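Local coordinates for Phospholipase/Carboxylesterase (Haliangium ochraceum, PDB 4Q82), which probably hydrolyses carboxylic ester bonds as a serine hydrolase of the alpha/beta-hydrolase fold, and may act on phospholipids, at residues 61-67 with 144-148; 80-86 with 122-128; 85-91 with 103-109; 156-160 with 272-277. All coordinates share one frame; numbering follows the deposited sequence.

All four contacts belong to one alpha/beta-hydrolase fold. Interaction 2 lies in the buried core, where two parallel strands are joined by backbone hydrogen bonds. Interaction 3 is buried too. It shares Phe85 and Trp86 with interaction 2 and continues from the end of strand 80-86 into the probable active-site loop. Interaction 1 packs a loop on helix 138-151, on the sheet face that carries Leu82 and Val84. It is partly buried, aromatic and without hydrogen bonds across it. Interaction 4 joins strand 158-163, the other neighbour of strand 80-86, to the C-terminal tail. It is also partly buried, but it combines polar bonds with apolar packing. Interactions 3 and 4 lie on opposite sides of the chain's centre.

Interaction 1: 61-67 with 144-148; sequences TEAGNGF and FLAFA
Ala63 and Phe147 bring the backbones closest, CA to CA 5.9 Å, where the loop 61-67 passes the helical turn 144-148. The loop leads into strand 67-70 of an alpha/beta-hydrolase sheet, and helix 138-151 packs against that sheet. No hydrogen bond crosses the contact. It is held by an aromatic cluster of Phe67, Phe144 and Phe147, with Ala63 set among them. Phe144 and Phe147 are three residues apart, nearly one turn of the helix, so both rings reach the loop. The methyl CB of Ala63 sits over the centre of the Phe147 ring, 3.5 Å from its centroid and 2° off the ring normal. This is a close CH-pi contact. The same methyl also meets Phe144 CE2 at 3.9 Å. CG of Phe144 stands anti to its backbone N (chi1 -171°). That swings the ring toward Phe67 and turns its edge to one face of the Phe67 ring. The pair is T-shaped, with centroids 5.4 Å apart and planes at 72°. The Phe67 and Phe147 rings meet obliquely instead, Phe67 CZ reaching Phe147 CE2 at 3.7 Å. Asn65 closes the other end of the patch. Its OD1 lies 3.8 Å from Phe144 CD2, while its ND2 is bonded to Gln129 O and Glu140 OE2 outside the contact. Phe144 also touches Val84 and Leu126 of the sheet. At the start of the loop Thr61 forms an ST turn: its OG1 accepts from Ala63 N at 3.1 Å, and the same oxygen lies 3.8 Å from Phe147 CZ.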
loop_
_atom_site.group_PDB
_atom_site.type_symbol
_atom_site.label_atom_id
_atom_site.label_comp_id
_atom_site.label_asym_id
_atom_site.label_seq_id
_atom_site.Cartn_x
_atom_site.Cartn_y
_atom_site.Cartn_z
ATOM N N THR A 61 18.474 9.322 4.506
ATOM C CA THR A 61 17.344 10.103 5.005
ATOM C C THR A 61 17.106 9.766 6.482
ATOM O O THR A 61 17.780 8.906 7.050
ATOM C CB THR A 61 16.029 9.843 4.194
ATOM O OG1 THR A 61 15.473 8.581 4.568
ATOM C CG2 THR A 61 16.266 9.867 2.678
ATOM N N GLU A 62 16.127 10.429 7.092
ATOM C CA GLU A 62 15.745 10.142 8.475
ATOM C C GLU A 62 14.973 8.828 8.619
ATOM O O GLU A 62 14.742 8.365 9.733
ATOM C CB GLU A 62 14.894 11.281 9.043
ATOM C CG GLU A 62 15.658 12.582 9.279
ATOM C CD GLU A 62 17.014 12.353 9.929
ATOM O OE1 GLU A 62 17.066 11.792 11.050
ATOM O OE2 GLU A 62 18.033 12.738 9.314
ATOM N N ALA A 63 14.560 8.250 7.493
ATOM C CA ALA A 63 13.727 7.041 7.504
ATOM C C ALA A 63 14.464 5.795 7.991
ATOM O O ALA A 63 15.682 5.682 7.839
ATOM C CB ALA A 63 13.161 6.789 6.112
ATOM N N GLY A 64 13.717 4.852 8.564
ATOM C CA GLY A 64 14.294 3.601 9.036
ATOM C C GLY A 64 14.354 2.550 7.936
ATOM O O GLY A 64 14.687 1.394 8.202
ATOM N N ASN A 65 14.021 2.964 6.709
ATOM C CA ASN A 65 14.075 2.124 5.515
ATOM C C ASN A 65 14.694 2.848 4.330
ATOM O O ASN A 65 14.416 4.030 4.113
ATOM C CB ASN A 65 12.667 1.679 5.071
ATOM C CG ASN A 65 11.905 0.959 6.155
ATOM O OD1 ASN A 65 11.380 1.585 7.076
ATOM N ND2 ASN A 65 11.839 -0.367 6.058
ATOM N N GLY A 66 15.475 2.144 3.520
ATOM C CA GLY A 66 15.701 2.613 2.157
ATOM C C GLY A 66 14.347 2.607 1.429
ATOM O O GLY A 66 13.477 1.801 1.755
ATOM N N PHE A 67 14.150 3.495 0.461
ATOM C CA PHE A 67 12.882 3.502 -0.288
ATOM C C PHE A 67 13.014 4.145 -1.653
ATOM O O PHE A 67 13.948 4.925 -1.905
ATOM C CB PHE A 67 11.782 4.218 0.512
ATOM C CG PHE A 67 12.037 5.687 0.755
ATOM C CD1 PHE A 67 12.850 6.107 1.801
ATOM C CD2 PHE A 67 11.423 6.655 -0.041
ATOM C CE1 PHE A 67 13.065 7.464 2.036
ATOM C CE2 PHE A 67 11.640 8.018 0.186
ATOM C CZ PHE A 67 12.459 8.416 1.228
ATOM N N PHE A 144 7.559 4.504 9.460
ATOM C CA PHE A 144 7.795 4.997 8.108
ATOM C C PHE A 144 6.676 5.936 7.663
ATOM O O PHE A 144 6.921 6.915 6.951
ATOM C CB PHE A 144 7.933 3.858 7.073
ATOM C CG PHE A 144 8.385 4.359 5.719
ATOM C CD1 PHE A 144 7.463 4.667 4.736
ATOM C CD2 PHE A 144 9.730 4.617 5.477
ATOM C CE1 PHE A 144 7.851 5.177 3.517
ATOM C CE2 PHE A 144 10.136 5.128 4.244
ATOM C CZ PHE A 144 9.192 5.409 3.266
ATOM N N LEU A 145 5.439 5.631 8.041
ATOM C CA LEU A 145 4.357 6.574 7.762
ATOM C C LEU A 145 4.578 7.921 8.470
ATOM O O LEU A 145 4.268 8.976 7.909
ATOM C CB LEU A 145 3.004 5.988 8.167
ATOM C CG LEU A 145 2.381 4.929 7.253
ATOM C CD1 LEU A 145 1.145 4.292 7.925
ATOM C CD2 LEU A 145 2.017 5.533 5.918
ATOM N N ALA A 146 5.114 7.895 9.696
ATOM C CA ALA A 146 5.404 9.135 10.415
ATOM C C ALA A 146 6.477 9.931 9.681
ATOM O O ALA A 146 6.350 11.145 9.494
ATOM C CB ALA A 146 5.846 8.845 11.843
ATOM N N PHE A 147 7.536 9.239 9.272
ATOM C CA PHE A 147 8.581 9.855 8.465
ATOM C C PHE A 147 8.010 10.491 7.201
ATOM O O PHE A 147 8.352 11.631 6.863
ATOM C CB PHE A 147 9.648 8.836 8.074
ATOM C CG PHE A 147 10.465 9.257 6.880
ATOM C CD1 PHE A 147 11.574 10.074 7.039
ATOM C CD2 PHE A 147 10.116 8.840 5.596
ATOM C CE1 PHE A 147 12.324 10.461 5.949
ATOM C CE2 PHE A 147 10.863 9.223 4.503
ATOM C CZ PHE A 147 11.966 10.043 4.678
ATOM N N ALA A 148 7.144 9.757 6.509
ATOM C CA ALA A 148 6.633 10.213 5.214
ATOM C C ALA A 148 5.861 11.522 5.349
ATOM O O ALA A 148 6.054 12.470 4.582
ATOM C CB ALA A 148 5.739 9.121 4.575
#

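Interaction 2: 80-86 with 122-128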
loop_
_atom_site.group_PDB
_atom_site.type_symbol
_atom_site.label_atom_id
_atom_site.label_comp_id
_atom_site.label_asym_id
_atom_site.label_seq_id
_atom_site.Cartn_x
_atom_site.Cartn_y
_atom_site.Cartn_z
ATOM N N ALA A 80 -0.212 16.838 -1.712
ATOM C CA ALA A 80 -0.565 15.690 -2.547
ATOM C C ALA A 80 -1.040 14.524 -1.706
ATOM O O ALA A 80 -0.557 14.338 -0.594
ATOM C CB ALA A 80 0.628 15.263 -3.396
ATOM N N PRO A 81 -1.974 13.717 -2.236
ATOM C CA PRO A 81 -2.274 12.463 -1.532
ATOM C C PRO A 81 -1.024 11.608 -1.454
ATOM O O PRO A 81 -0.135 11.751 -2.291
ATOM C CB PRO A 81 -3.351 11.800 -2.405
ATOM C CG PRO A 81 -3.227 12.468 -3.747
ATOM C CD PRO A 81 -2.752 13.863 -3.478
ATOM N N LEU A 82 -0.944 10.750 -0.442
ATOM C CA LEU A 82 0.231 9.927 -0.226
ATOM C C LEU A 82 -0.150 8.458 -0.302
ATOM O O LEU A 82 -1.159 8.033 0.278
ATOM C CB LEU A 82 0.876 10.224 1.135
ATOM C CG LEU A 82 1.923 9.232 1.649
ATOM C CD1 LEU A 82 3.153 9.291 0.762
ATOM C CD2 LEU A 82 2.296 9.599 3.085
HETATM N N MSE A 83 0.658 7.688 -1.022
HETATM C CA MSE A 83 0.518 6.247 -1.044
HETATM C C MSE A 83 1.814 5.615 -0.582
HETATM O O MSE A 83 2.872 5.878 -1.165
HETATM C CB MSE A 83 0.166 5.750 -2.456
HETATM C CG MSE A 83 0.038 4.231 -2.557
HETATM SE SE MSE A 83 -0.122 3.628 -4.423
HETATM C CE MSE A 83 -1.766 4.577 -4.907
ATOM N N VAL A 84 1.743 4.770 0.445
ATOM C CA VAL A 84 2.937 4.036 0.860
ATOM C C VAL A 84 2.685 2.567 0.541
ATOM O O VAL A 84 1.686 1.980 0.986
ATOM C CB VAL A 84 3.258 4.235 2.345
ATOM C CG1 VAL A 84 4.502 3.399 2.762
ATOM C CG2 VAL A 84 3.511 5.737 2.640
ATOM N N PHE A 85 3.576 1.998 -0.263
ATOM C CA PHE A 85 3.422 0.621 -0.757
ATOM C C PHE A 85 4.484 -0.292 -0.143
ATOM O O PHE A 85 5.681 0.052 -0.169
ATOM C CB PHE A 85 3.542 0.578 -2.290
ATOM C CG PHE A 85 3.889 -0.806 -2.816
ATOM C CD1 PHE A 85 2.917 -1.801 -2.853
ATOM C CD2 PHE A 85 5.185 -1.111 -3.228
ATOM C CE1 PHE A 85 3.222 -3.119 -3.330
ATOM C CE2 PHE A 85 5.511 -2.388 -3.686
ATOM C CZ PHE A 85 4.526 -3.404 -3.744
ATOM N N TRP A 86 4.057 -1.453 0.381
ATOM C CA TRP A 86 4.967 -2.440 0.978
ATOM C C TRP A 86 5.032 -3.715 0.136
ATOM O O TRP A 86 4.013 -4.380 -0.106
ATOM C CB TRP A 86 4.529 -2.770 2.420
ATOM C CG TRP A 86 4.606 -1.584 3.298
ATOM C CD1 TRP A 86 3.639 -0.631 3.485
ATOM C CD2 TRP A 86 5.723 -1.185 4.095
ATOM N NE1 TRP A 86 4.097 0.334 4.352
ATOM C CE2 TRP A 86 5.374 0.024 4.730
ATOM C CE3 TRP A 86 6.988 -1.732 4.330
ATOM C CZ2 TRP A 86 6.231 0.682 5.608
ATOM C CZ3 TRP A 86 7.860 -1.050 5.188
ATOM C CH2 TRP A 86 7.462 0.132 5.826
ATOM N N PRO A 122 -2.319 11.367 -8.841
ATOM C CA PRO A 122 -1.824 12.522 -8.071
ATOM C C PRO A 122 -0.990 12.172 -6.840
ATOM O O PRO A 122 -0.557 13.108 -6.147
ATOM C CB PRO A 122 -3.114 13.216 -7.641
ATOM C CG PRO A 122 -4.071 12.069 -7.441
ATOM C CD PRO A 122 -3.745 11.103 -8.577
ATOM N N PHE A 123 -0.764 10.881 -6.590
ATOM C CA PHE A 123 -0.072 10.423 -5.378
ATOM C C PHE A 123 1.430 10.673 -5.363
ATOM O O PHE A 123 2.123 10.392 -6.344
ATOM C CB PHE A 123 -0.262 8.908 -5.174
ATOM C CG PHE A 123 -1.654 8.398 -5.446
ATOM C CD1 PHE A 123 -2.610 8.364 -4.437
ATOM C CD2 PHE A 123 -1.986 7.885 -6.701
ATOM C CE1 PHE A 123 -3.895 7.853 -4.674
ATOM C CE2 PHE A 123 -3.239 7.374 -6.957
ATOM C CZ PHE A 123 -4.217 7.344 -5.944
ATOM N N VAL A 124 1.949 11.135 -4.226
ATOM C CA VAL A 124 3.311 10.790 -3.866
ATOM C C VAL A 124 3.303 9.286 -3.603
ATOM O O VAL A 124 2.452 8.809 -2.845
ATOM C CB VAL A 124 3.793 11.552 -2.612
ATOM C CG1 VAL A 124 5.120 11.002 -2.125
ATOM C CG2 VAL A 124 3.891 13.054 -2.919
ATOM N N VAL A 125 4.210 8.529 -4.226
ATOM C CA VAL A 125 4.265 7.076 -3.976
ATOM C C VAL A 125 5.610 6.713 -3.379
ATOM O O VAL A 125 6.656 6.927 -4.014
ATOM C CB VAL A 125 4.041 6.230 -5.267
ATOM C CG1 VAL A 125 3.997 4.718 -4.923
ATOM C CG2 VAL A 125 2.723 6.624 -5.943
ATOM N N LEU A 126 5.591 6.186 -2.161
ATOM C CA LEU A 126 6.826 5.754 -1.510
ATOM C C LEU A 126 6.830 4.243 -1.352
ATOM O O LEU A 126 5.853 3.661 -0.888
ATOM C CB LEU A 126 6.988 6.406 -0.133
ATOM C CG LEU A 126 6.881 7.922 -0.090
ATOM C CD1 LEU A 126 7.111 8.405 1.341
ATOM C CD2 LEU A 126 7.902 8.569 -1.026
ATOM N N SER A 127 7.940 3.614 -1.707
ATOM C CA SER A 127 8.019 2.155 -1.656
ATOM C C SER A 127 9.233 1.730 -0.835
ATOM O O SER A 127 10.335 1.557 -1.380
ATOM C CB SER A 127 8.092 1.581 -3.075
ATOM O OG SER A 127 6.948 1.962 -3.855
ATOM N N PRO A 128 9.049 1.581 0.488
ATOM C CA PRO A 128 10.190 1.234 1.352
ATOM C C PRO A 128 10.609 -0.225 1.258
ATOM O O PRO A 128 9.772 -1.088 0.996
ATOM C CB PRO A 128 9.673 1.547 2.765
ATOM C CG PRO A 128 8.149 1.390 2.634
ATOM C CD PRO A 128 7.840 1.927 1.258
HETATM O O HOH W 1 7.788 -1.410 -0.938
#
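Met83, present as selenomethionine, runs extended through chi1 and chi2 and then bends at chi3 (-60°), which lays its CE over the centre of the Phe123 ring. CE is 3.6 Å from the ring centroid and 4° off its normal. SE stands farther above the same ring, in a Met-aromatic contact. At the other end Pro128 CG presses on one face of the Trp86 indole, 3.4 Å from the centroid of the six-membered ring. Four backbone bonds run between these ends. Val124 N donates to Pro81 O, Met83 N to Val124 O at 2.8 Å, Leu126 N to Met83 O, and Phe85 N to Leu126 O. Leu82 CD1 packs on Val124 CG1 at 3.9 Å, on the face that also carries Val84 and Leu126 and is covered by helix 138-151. Ser127 OG comes to the edge of the Phe85 ring, 3.6 Å from CD2. Beyond the last direct bond a water donates to Phe85 O and Pro128 O. The strand segments run parallel at 21°, as adjacent strands do in the central twisted sheet of the alpha/beta-hydrolase fold.

Interaction 3: 85-91 with 103-109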
loop_
_atom_site.group_PDB
_atom_site.type_symbol
_atom_site.label_atom_id
_atom_site.label_comp_id
_atom_site.label_asym_id
_atom_site.label_seq_id
_atom_site.Cartn_x
_atom_site.Cartn_y
_atom_site.Cartn_z
ATOM N N PHE A 85 3.576 1.998 -0.263
ATOM C CA PHE A 85 3.422 0.621 -0.757
ATOM C C PHE A 85 4.484 -0.292 -0.143
ATOM O O PHE A 85 5.681 0.052 -0.169
ATOM C CB PHE A 85 3.542 0.578 -2.290
ATOM C CG PHE A 85 3.889 -0.806 -2.816
ATOM C CD1 PHE A 85 2.917 -1.801 -2.853
ATOM C CD2 PHE A 85 5.185 -1.111 -3.228
ATOM C CE1 PHE A 85 3.222 -3.119 -3.330
ATOM C CE2 PHE A 85 5.511 -2.388 -3.686
ATOM C CZ PHE A 85 4.526 -3.404 -3.744
ATOM N N TRP A 86 4.057 -1.453 0.381
ATOM C CA TRP A 86 4.967 -2.440 0.978
ATOM C C TRP A 86 5.032 -3.715 0.136
ATOM O O TRP A 86 4.013 -4.380 -0.106
ATOM C CB TRP A 86 4.529 -2.770 2.420
ATOM C CG TRP A 86 4.606 -1.584 3.298
ATOM C CD1 TRP A 86 3.639 -0.631 3.485
ATOM C CD2 TRP A 86 5.723 -1.185 4.095
ATOM N NE1 TRP A 86 4.097 0.334 4.352
ATOM C CE2 TRP A 86 5.374 0.024 4.730
ATOM C CE3 TRP A 86 6.988 -1.732 4.330
ATOM C CZ2 TRP A 86 6.231 0.682 5.608
ATOM C CZ3 TRP A 86 7.860 -1.050 5.188
ATOM C CH2 TRP A 86 7.462 0.132 5.826
ATOM N N HIS A 87 6.252 -4.057 -0.280
ATOM C CA HIS A 87 6.532 -5.187 -1.157
ATOM C C HIS A 87 6.388 -6.562 -0.470
ATOM O O HIS A 87 6.205 -6.666 0.757
ATOM C CB HIS A 87 7.957 -5.016 -1.704
ATOM C CG HIS A 87 8.998 -5.102 -0.630
ATOM N ND1 HIS A 87 9.393 -6.307 -0.084
ATOM C CD2 HIS A 87 9.707 -4.141 0.016
ATOM C CE1 HIS A 87 10.309 -6.086 0.850
ATOM N NE2 HIS A 87 10.520 -4.783 0.928
ATOM N N GLY A 88 6.514 -7.623 -1.260
ATOM C CA GLY A 88 6.440 -8.964 -0.719
ATOM C C GLY A 88 7.793 -9.517 -0.290
ATOM O O GLY A 88 8.841 -8.912 -0.528
ATOM N N ILE A 89 7.779 -10.703 0.312
ATOM C CA ILE A 89 8.989 -11.214 0.991
ATOM C C ILE A 89 10.168 -11.451 0.030
ATOM O O ILE A 89 11.352 -11.365 0.424
ATOM C CB ILE A 89 8.643 -12.507 1.782
ATOM C CG1 ILE A 89 9.635 -12.759 2.922
ATOM C CG2 ILE A 89 8.509 -13.708 0.834
ATOM C CD1 ILE A 89 9.134 -13.833 3.907
ATOM N N GLY A 90 9.868 -11.715 -1.237
ATOM C CA GLY A 90 10.917 -11.967 -2.211
ATOM C C GLY A 90 11.785 -10.752 -2.450
ATOM O O GLY A 90 12.923 -10.844 -2.932
ATOM N N GLU A 91 11.250 -9.591 -2.121
ATOM C CA GLU A 91 11.954 -8.366 -2.424
ATOM C C GLU A 91 12.603 -7.729 -1.178
ATOM O O GLU A 91 13.084 -6.599 -1.258
ATOM C CB GLU A 91 10.988 -7.391 -3.123
ATOM C CG GLU A 91 10.653 -7.819 -4.553
ATOM C CD GLU A 91 9.865 -9.131 -4.649
ATOM O OE1 GLU A 91 8.772 -9.230 -4.063
ATOM O OE2 GLU A 91 10.353 -10.072 -5.312
ATOM N N VAL A 103 12.974 -4.101 -5.219
ATOM C CA VAL A 103 11.634 -3.600 -4.923
ATOM C C VAL A 103 10.915 -3.185 -6.214
ATOM O O VAL A 103 9.677 -3.103 -6.244
ATOM C CB VAL A 103 11.692 -2.422 -3.886
ATOM C CG1 VAL A 103 10.317 -1.813 -3.629
ATOM C CG2 VAL A 103 12.324 -2.882 -2.557
ATOM N N LEU A 104 11.660 -2.992 -7.305
ATOM C CA LEU A 104 11.032 -2.631 -8.573
ATOM C C LEU A 104 10.283 -3.798 -9.241
ATOM O O LEU A 104 9.635 -3.606 -10.274
ATOM C CB LEU A 104 12.069 -2.079 -9.561
ATOM C CG LEU A 104 12.878 -0.874 -9.092
ATOM C CD1 LEU A 104 13.897 -0.504 -10.177
ATOM C CD2 LEU A 104 11.932 0.302 -8.789
ATOM N N ALA A 105 10.366 -4.994 -8.657
ATOM C CA ALA A 105 9.800 -6.202 -9.278
ATOM C C ALA A 105 8.274 -6.169 -9.428
ATOM O O ALA A 105 7.726 -6.624 -10.440
ATOM C CB ALA A 105 10.186 -7.429 -8.480
ATOM N N ASN A 106 7.591 -5.650 -8.421
ATOM C CA ASN A 106 6.129 -5.719 -8.383
ATOM C C ASN A 106 5.506 -4.428 -7.917
ATOM O O ASN A 106 6.142 -3.628 -7.233
ATOM C CB ASN A 106 5.636 -6.825 -7.399
ATOM C CG ASN A 106 6.201 -8.180 -7.686
ATOM O OD1 ASN A 106 6.770 -8.842 -6.791
ATOM N ND2 ASN A 106 6.015 -8.649 -8.906
ATOM N N GLY A 107 4.223 -4.249 -8.219
ATOM C CA GLY A 107 3.481 -3.176 -7.591
ATOM C C GLY A 107 3.736 -1.812 -8.214
ATOM O O GLY A 107 4.363 -1.705 -9.267
ATOM N N PRO A 108 3.239 -0.751 -7.559
ATOM C CA PRO A 108 3.415 0.610 -8.074
ATOM C C PRO A 108 4.843 0.927 -8.547
ATOM O O PRO A 108 4.955 1.488 -9.643
ATOM C CB PRO A 108 3.016 1.483 -6.880
ATOM C CG PRO A 108 1.891 0.675 -6.247
ATOM C CD PRO A 108 2.417 -0.773 -6.332
ATOM N N PRO A 109 5.900 0.567 -7.776
ATOM C CA PRO A 109 7.216 1.006 -8.277
ATOM C C PRO A 109 7.615 0.317 -9.587
ATOM O O PRO A 109 8.365 0.898 -10.380
ATOM C CB PRO A 109 8.171 0.640 -7.128
ATOM C CG PRO A 109 7.469 -0.485 -6.389
ATOM C CD PRO A 109 6.013 -0.066 -6.442
#
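Val103 opens the contact by setting its CG2 branch against His87 CD2, at 3.9 Å. The same methyl lies close to Glu91 O, which itself stands over one face of the imidazole. His87 is held in rotation from both nitrogens. ND1 donates to Gly88 O at 2.7 Å, with that oxygen in the ring plane, and NE2 is bonded to the backbone N of His130. Gly88 O also takes Glu91 N, which arrives from the opposite face of the carbonyl plane, so this oxygen ties the turn together. Ala105 follows, its CB packing on Glu91 CG at 4.0 Å. Glu91 bends at chi2 (66°), and this brings its carboxylate beside the next residue, Asn106. There OE1 lies 3.4 Å from Asn106 OD1. Both are acceptors, so this is a contact without a hydrogen bond, and the carboxylate and amide planes stand nearly perpendicular.

The loop after strand 80-86 is where alpha/beta-hydrolases commonly place their oxyanion hole. Ile89 N is hydrogen-bonded to OD2 of the arylsulfonyl-modified serine at position 165, which is consistent with such a role.

Gly107 has a positive phi (79°) and passes with its CA 4.0 Å from Phe85 CZ. Pro108 then lays CD over one face of the Phe85 ring, 3.8 Å from the centroid, in a CH-pi contact. His87 N lies over the opposite face, so the ring is sandwiched between the proline and its own chain. The Pro109 side chain runs across that of Phe85 at about a right angle, its CD 3.5 Å from Phe85 CD2.

Interaction 4: 156-160 with 272-277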
loop_
_atom_site.group_PDB
_atom_site.type_symbol
_atom_site.label_atom_id
_atom_site.label_comp_id
_atom_site.label_asym_id
_atom_site.label_seq_id
_atom_site.Cartn_x
_atom_site.Cartn_y
_atom_site.Cartn_z
ATOM N N GLU A 156 -2.665 15.300 4.537
ATOM C CA GLU A 156 -2.763 14.317 5.605
ATOM C C GLU A 156 -4.155 13.721 5.737
ATOM O O GLU A 156 -4.332 12.727 6.441
ATOM C CB GLU A 156 -2.314 14.936 6.930
ATOM C CG GLU A 156 -0.826 15.220 6.935
ATOM C CD GLU A 156 -0.348 15.845 8.230
ATOM O OE1 GLU A 156 -1.043 15.689 9.261
ATOM O OE2 GLU A 156 0.728 16.483 8.207
ATOM N N SER A 157 -5.137 14.302 5.047
ATOM C CA SER A 157 -6.464 13.695 5.009
ATOM C C SER A 157 -6.548 12.581 3.960
ATOM O O SER A 157 -7.574 11.907 3.851
ATOM C CB SER A 157 -7.542 14.741 4.728
ATOM O OG SER A 157 -7.463 15.182 3.387
ATOM N N ARG A 158 -5.480 12.388 3.189
ATOM C CA ARG A 158 -5.492 11.381 2.133
ATOM C C ARG A 158 -4.196 10.585 2.122
ATOM O O ARG A 158 -3.431 10.638 1.162
ATOM C CB ARG A 158 -5.743 12.033 0.765
ATOM C CG ARG A 158 -7.187 12.488 0.605
ATOM C CD ARG A 158 -7.463 13.076 -0.766
ATOM N NE ARG A 158 -6.686 14.287 -1.010
ATOM C CZ ARG A 158 -6.334 14.715 -2.218
ATOM N NH1 ARG A 158 -6.684 14.024 -3.299
ATOM N NH2 ARG A 158 -5.623 15.829 -2.347
ATOM N N ILE A 159 -3.971 9.854 3.212
ATOM C CA ILE A 159 -2.850 8.933 3.325
ATOM C C ILE A 159 -3.344 7.502 3.090
ATOM O O ILE A 159 -4.218 7.018 3.813
ATOM C CB ILE A 159 -2.165 9.038 4.717
ATOM C CG1 ILE A 159 -1.674 10.474 4.978
ATOM C CG2 ILE A 159 -1.015 8.031 4.822
ATOM C CD1 ILE A 159 -1.427 10.752 6.446
ATOM N N TYR A 160 -2.787 6.843 2.074
ATOM C CA TYR A 160 -3.203 5.489 1.664
ATOM C C TYR A 160 -2.109 4.453 1.878
ATOM O O TYR A 160 -0.942 4.689 1.573
ATOM C CB TYR A 160 -3.628 5.509 0.190
ATOM C CG TYR A 160 -4.648 6.589 -0.076
ATOM C CD1 TYR A 160 -5.850 6.615 0.633
ATOM C CD2 TYR A 160 -4.418 7.584 -1.027
ATOM C CE1 TYR A 160 -6.790 7.604 0.409
ATOM C CE2 TYR A 160 -5.366 8.574 -1.271
ATOM C CZ TYR A 160 -6.553 8.571 -0.553
ATOM O OH TYR A 160 -7.506 9.548 -0.795
ATOM N N LEU A 272 -9.340 4.615 -3.826
ATOM C CA LEU A 272 -8.546 5.277 -2.784
ATOM C C LEU A 272 -8.873 6.760 -2.716
ATOM O O LEU A 272 -9.213 7.296 -1.660
ATOM C CB LEU A 272 -7.042 5.087 -3.032
ATOM C CG LEU A 272 -6.490 3.698 -2.664
ATOM C CD1 LEU A 272 -5.006 3.588 -3.100
ATOM C CD2 LEU A 272 -6.587 3.447 -1.175
ATOM N N LEU A 273 -8.806 7.418 -3.863
ATOM C CA LEU A 273 -9.014 8.868 -3.898
ATOM C C LEU A 273 -10.431 9.267 -3.471
ATOM O O LEU A 273 -10.668 10.411 -3.084
ATOM C CB LEU A 273 -8.701 9.403 -5.302
ATOM C CG LEU A 273 -7.191 9.413 -5.613
ATOM C CD1 LEU A 273 -6.939 9.565 -7.095
ATOM C CD2 LEU A 273 -6.478 10.522 -4.843
ATOM N N SER A 274 -11.372 8.331 -3.521
ATOM C CA SER A 274 -12.713 8.636 -3.028
ATOM C C SER A 274 -12.772 8.610 -1.483
ATOM O O SER A 274 -13.764 9.027 -0.885
ATOM C CB SER A 274 -13.737 7.667 -3.619
ATOM O OG SER A 274 -13.680 6.412 -2.970
ATOM N N GLN A 275 -11.708 8.135 -0.843
ATOM C CA GLN A 275 -11.654 8.069 0.622
ATOM C C GLN A 275 -10.828 9.195 1.204
ATOM O O GLN A 275 -9.812 9.569 0.629
ATOM C CB GLN A 275 -11.053 6.722 1.073
ATOM C CG GLN A 275 -11.676 5.526 0.365
ATOM C CD GLN A 275 -13.159 5.402 0.645
ATOM O OE1 GLN A 275 -13.623 5.792 1.703
ATOM N NE2 GLN A 275 -13.903 4.843 -0.300
ATOM N N SER A 276 -11.236 9.716 2.359
ATOM C CA SER A 276 -10.437 10.714 3.041
ATOM C C SER A 276 -10.841 10.804 4.502
ATOM O O SER A 276 -11.948 10.409 4.864
ATOM C CB SER A 276 -10.592 12.089 2.375
ATOM O OG SER A 276 -11.903 12.574 2.554
ATOM N N ARG A 277 -9.956 11.357 5.329
ATOM C CA ARG A 277 -10.247 11.549 6.752
ATOM C C ARG A 277 -10.986 12.864 7.034
ATOM O O ARG A 277 -10.660 13.894 6.454
ATOM C CB ARG A 277 -8.949 11.509 7.559
ATOM C CG ARG A 277 -8.272 10.155 7.555
ATOM C CD ARG A 277 -9.137 9.138 8.269
ATOM N NE ARG A 277 -9.212 9.413 9.703
ATOM C CZ ARG A 277 -8.402 8.868 10.608
ATOM N NH1 ARG A 277 -7.456 8.016 10.228
ATOM N NH2 ARG A 277 -8.547 9.168 11.894
HETATM O O HOH W 2 -9.177 12.779 -3.722
#
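Tyr160 OH donates to Gln275 O at 2.7 Å, the shortest polar bond between the segments 156-160 and 272-277. It ties strand 158-163 of the alpha/beta-hydrolase sheet to the C-terminal tail that follows helix 268-273. The carbonyl oxygen lies at the edge of the phenol ring, near its plane. Tyr160 places CG beside its backbone N (chi1 -52°), and from there the ring reaches the end of the helix. Leu272 covers one face of that ring. Its CB stands over the centre, 4.0 Å from the centroid and 5° off the normal, and its CD2 reaches Tyr160 CD1 at 3.7 Å. The opposite face of the ring is met by Arg158 O. Within the tail, Gln275 N donates to Leu272 O, a turn that brings Gln275 O round to the tyrosine. The second bond between the segments is made by the main chain: Arg277 N donates to Ser157 O at 2.9 Å. Ser276 CA also approaches that oxygen, at 3.2 Å.

Arg158 also lies along the tail. Its CG lies close to Ser276 CB, and its NE makes a salt bridge to Asp155, the residue that also takes Ser157 OG. Arg277 sends its guanidinium elsewhere, NH1 bonding to the carbonyls of Thr182 and Ile184. Arg158 NH1 touches Leu273 CD2 at 3.8 Å and bonds weakly to a water, which donates to Leu273 O at 2.9 Å.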